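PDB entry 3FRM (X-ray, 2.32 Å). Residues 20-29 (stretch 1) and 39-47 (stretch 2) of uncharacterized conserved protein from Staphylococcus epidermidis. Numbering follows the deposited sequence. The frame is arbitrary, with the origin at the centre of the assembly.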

# COMPACT_ATOMS: atom_id res chain seq x y z
N THR A 20 -20.27 -16.20 19.58
CA THR A 20 -20.88 -15.30 20.52
C THR A 20 -20.84 -13.92 19.91
O THR A 20 -19.89 -13.56 19.24
CB THR A 20 -20.09 -15.37 21.84
OG1 THR A 20 -20.89 -15.98 22.84
CG2 THR A 20 -19.63 -14.02 22.31
N GLU A 21 -21.90 -13.15 20.10
CA GLU A 21 -21.85 -11.75 19.76
C GLU A 21 -22.55 -10.99 20.85
O GLU A 21 -23.70 -11.31 21.16
CB GLU A 21 -22.56 -11.47 18.46
CG GLU A 21 -22.45 -9.98 18.12
CD GLU A 21 -22.88 -9.63 16.72
OE1 GLU A 21 -23.13 -10.57 15.89
OE2 GLU A 21 -22.96 -8.41 16.44
N ASP A 22 -21.87 -10.00 21.43
CA ASP A 22 -22.47 -9.12 22.42
C ASP A 22 -22.05 -7.68 22.13
O ASP A 22 -21.56 -7.41 21.06
CB ASP A 22 -22.10 -9.55 23.82
CG ASP A 22 -20.62 -9.45 24.09
OD1 ASP A 22 -20.09 -10.25 24.92
OD2 ASP A 22 -19.96 -8.59 23.49
N SER A 23 -22.24 -6.76 23.05
CA SER A 23 -21.97 -5.37 22.68
C SER A 23 -20.49 -5.06 22.53
O SER A 23 -20.13 -4.11 21.85
CB SER A 23 -22.59 -4.40 23.65
OG SER A 23 -21.89 -4.46 24.87
N ARG A 24 -19.62 -5.85 23.14
CA ARG A 24 -18.21 -5.53 22.94
C ARG A 24 -17.47 -6.27 21.83
O ARG A 24 -16.50 -5.70 21.30
CB ARG A 24 -17.38 -5.53 24.25
CG ARG A 24 -17.75 -6.48 25.30
CD ARG A 24 -16.75 -6.37 26.47
NE ARG A 24 -16.24 -7.69 26.81
CZ ARG A 24 -15.07 -8.23 26.43
NH1 ARG A 24 -14.76 -9.47 26.84
NH2 ARG A 24 -14.18 -7.55 25.72
N LYS A 25 -17.90 -7.49 21.49
CA LYS A 25 -17.15 -8.38 20.58
C LYS A 25 -17.93 -9.56 19.98
O LYS A 25 -18.86 -10.09 20.57
CB LYS A 25 -15.98 -8.98 21.34
CG LYS A 25 -16.42 -9.61 22.64
CD LYS A 25 -16.04 -11.02 22.72
CE LYS A 25 -16.23 -11.60 24.17
NZ LYS A 25 -17.58 -11.31 24.75
N ALA A 26 -17.52 -9.97 18.80
CA ALA A 26 -18.02 -11.16 18.14
C ALA A 26 -16.85 -12.12 18.17
O ALA A 26 -15.74 -11.71 17.89
CB ALA A 26 -18.42 -10.84 16.66
N ILE A 27 -17.08 -13.37 18.54
CA ILE A 27 -16.03 -14.41 18.50
C ILE A 27 -16.30 -15.43 17.37
O ILE A 27 -17.38 -15.96 17.30
CB ILE A 27 -16.03 -15.16 19.79
CG1 ILE A 27 -15.68 -14.22 20.96
CG2 ILE A 27 -15.15 -16.42 19.69
CD1 ILE A 27 -15.43 -14.99 22.26
N TYR A 28 -15.33 -15.67 16.49
CA TYR A 28 -15.51 -16.57 15.36
C TYR A 28 -14.47 -17.70 15.48
O TYR A 28 -13.32 -17.46 15.82
CB TYR A 28 -15.28 -15.82 14.08
CG TYR A 28 -16.40 -14.87 13.69
CD1 TYR A 28 -17.36 -15.26 12.77
CD2 TYR A 28 -16.52 -13.63 14.28
CE1 TYR A 28 -18.40 -14.41 12.39
CE2 TYR A 28 -17.57 -12.77 13.94
CZ TYR A 28 -18.50 -13.18 12.97
OH TYR A 28 -19.55 -12.37 12.60
N LEU A 29 -14.91 -18.91 15.15
CA LEU A 29 -14.15 -20.10 15.13
C LEU A 29 -14.67 -20.96 13.97
O LEU A 29 -15.85 -20.89 13.62
CB LEU A 29 -14.45 -20.87 16.39
CG LEU A 29 -13.57 -20.94 17.63
CD1 LEU A 29 -12.85 -19.67 17.98
CD2 LEU A 29 -14.51 -21.33 18.72
N SER A 39 -10.66 -17.19 9.92
CA SER A 39 -11.89 -17.80 10.40
C SER A 39 -11.85 -18.01 11.92
O SER A 39 -12.83 -18.47 12.49
CB SER A 39 -12.09 -19.16 9.74
OG SER A 39 -11.65 -19.15 8.40
N ASN A 40 -10.72 -17.73 12.56
CA ASN A 40 -10.59 -17.95 13.99
C ASN A 40 -10.09 -16.69 14.72
O ASN A 40 -8.89 -16.46 14.88
CB ASN A 40 -9.72 -19.19 14.28
CG ASN A 40 -10.31 -20.52 13.68
OD1 ASN A 40 -11.20 -21.13 14.28
ND2 ASN A 40 -9.76 -20.98 12.55
N THR A 41 -11.00 -15.87 15.19
CA THR A 41 -10.58 -14.56 15.61
C THR A 41 -11.68 -13.86 16.40
O THR A 41 -12.85 -14.24 16.35
CB THR A 41 -10.17 -13.71 14.33
OG1 THR A 41 -9.35 -12.58 14.72
CG2 THR A 41 -11.39 -13.25 13.53
N TRP A 42 -11.29 -12.83 17.15
CA TRP A 42 -12.20 -11.99 17.84
C TRP A 42 -12.34 -10.66 17.06
O TRP A 42 -11.33 -10.07 16.73
CB TRP A 42 -11.63 -11.64 19.20
CG TRP A 42 -11.86 -12.61 20.25
CD1 TRP A 42 -11.72 -14.00 20.17
CD2 TRP A 42 -12.16 -12.31 21.61
NE1 TRP A 42 -11.96 -14.55 21.42
CE2 TRP A 42 -12.22 -13.55 22.32
CE3 TRP A 42 -12.38 -11.12 22.31
CZ2 TRP A 42 -12.51 -13.62 23.68
CZ3 TRP A 42 -12.67 -11.21 23.66
CH2 TRP A 42 -12.75 -12.45 24.32
N ILE A 43 -13.57 -10.22 16.81
CA ILE A 43 -13.84 -8.92 16.20
C ILE A 43 -14.38 -8.02 17.32
O ILE A 43 -15.48 -8.20 17.78
CB ILE A 43 -14.90 -9.02 15.11
CG1 ILE A 43 -14.65 -10.22 14.17
CG2 ILE A 43 -15.04 -7.71 14.27
CD1 ILE A 43 -13.38 -10.16 13.40
N TYR A 44 -13.61 -7.04 17.79
CA TYR A 44 -14.14 -6.14 18.81
C TYR A 44 -15.15 -5.17 18.20
O TYR A 44 -14.97 -4.71 17.07
CB TYR A 44 -13.05 -5.32 19.51
CG TYR A 44 -12.21 -6.06 20.53
CD1 TYR A 44 -12.74 -6.43 21.77
CD2 TYR A 44 -10.89 -6.34 20.30
CE1 TYR A 44 -11.99 -7.09 22.71
CE2 TYR A 44 -10.10 -7.01 21.28
CZ TYR A 44 -10.68 -7.38 22.45
OH TYR A 44 -9.92 -8.01 23.38
N LYS A 45 -16.19 -4.85 18.97
CA LYS A 45 -17.11 -3.79 18.67
C LYS A 45 -16.81 -2.55 19.51
O LYS A 45 -16.92 -1.42 19.03
CB LYS A 45 -18.52 -4.29 18.88
CG LYS A 45 -18.92 -5.20 17.71
CD LYS A 45 -19.97 -6.26 18.05
CE LYS A 45 -21.37 -5.73 17.84
NZ LYS A 45 -22.34 -6.59 18.58
N THR A 46 -16.37 -2.75 20.75
CA THR A 46 -15.86 -1.63 21.56
C THR A 46 -14.45 -1.92 22.10
O THR A 46 -14.10 -3.04 22.37
CB THR A 46 -16.82 -1.26 22.70
OG1 THR A 46 -17.14 -2.45 23.42
CG2 THR A 46 -18.10 -0.68 22.12
N MSE A 47 -13.66 -0.87 22.24
CA MSE A 47 -12.29 -0.94 22.74
C MSE A 47 -12.14 -1.51 24.12
O MSE A 47 -12.60 -0.92 25.08
CB MSE A 47 -11.70 0.47 22.80
CG MSE A 47 -10.98 0.88 21.54
SE MSE A 47 -9.29 -0.11 21.18
CE MSE A 47 -8.96 0.89 19.51
O HOH W 1 -13.87 -4.88 24.60

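Strands 25-29 and 41-44 pair antiparallel, and the ladder fixes which side chains can meet. Ala26 and Ile43 exchange hydrogen bonds, Ala26 N to Ile43 O at 2.9 Å and Ile43 N to Ala26 O at 2.8 Å; Tyr28 and Thr41 repeat the pattern. Because side chains alternate along each strand, Lys25, Ile27, Trp42 and Tyr44 share one face, and Ala26, Tyr28, Thr41 and Ile43 the other.

On the first face the Trp42 indole, at chi1 -84° (m), lies flat beneath two aliphatic chains. Ile27, in its m,t rotamer, puts CG1 3.8 Å from the centroid of the Trp42 five-membered ring, while Lys25 CD sits 3.9 Å from that of the Trp42 six-membered ring. Lys25 takes p at chi1 and an off-well chi2 of 124°, a course that lays CD on the indole and still delivers NZ to Asp22 OD1, 2.7 Å away in a salt bridge. Asp22, itself p, uses OD2 to accept from the backbone N of Arg24 and Lys25, bracing the turn.

Across the other face, Tyr28 CE2 packs 3.9 Å from Ile43 CG1, a diagonal contact beside small Ala26.

Where the ladder ends, Arg24 O accepts from both Lys45 N (2.5 Å, very short) and Thr46 N (3.0 Å). The CA-to-CB bond of Lys45 points toward stretch 1; beyond it the chain bends at chi3 (89°), and NZ reaches Glu21 OE2 (2.9 Å, a salt bridge) and Asp22 O (2.7 Å).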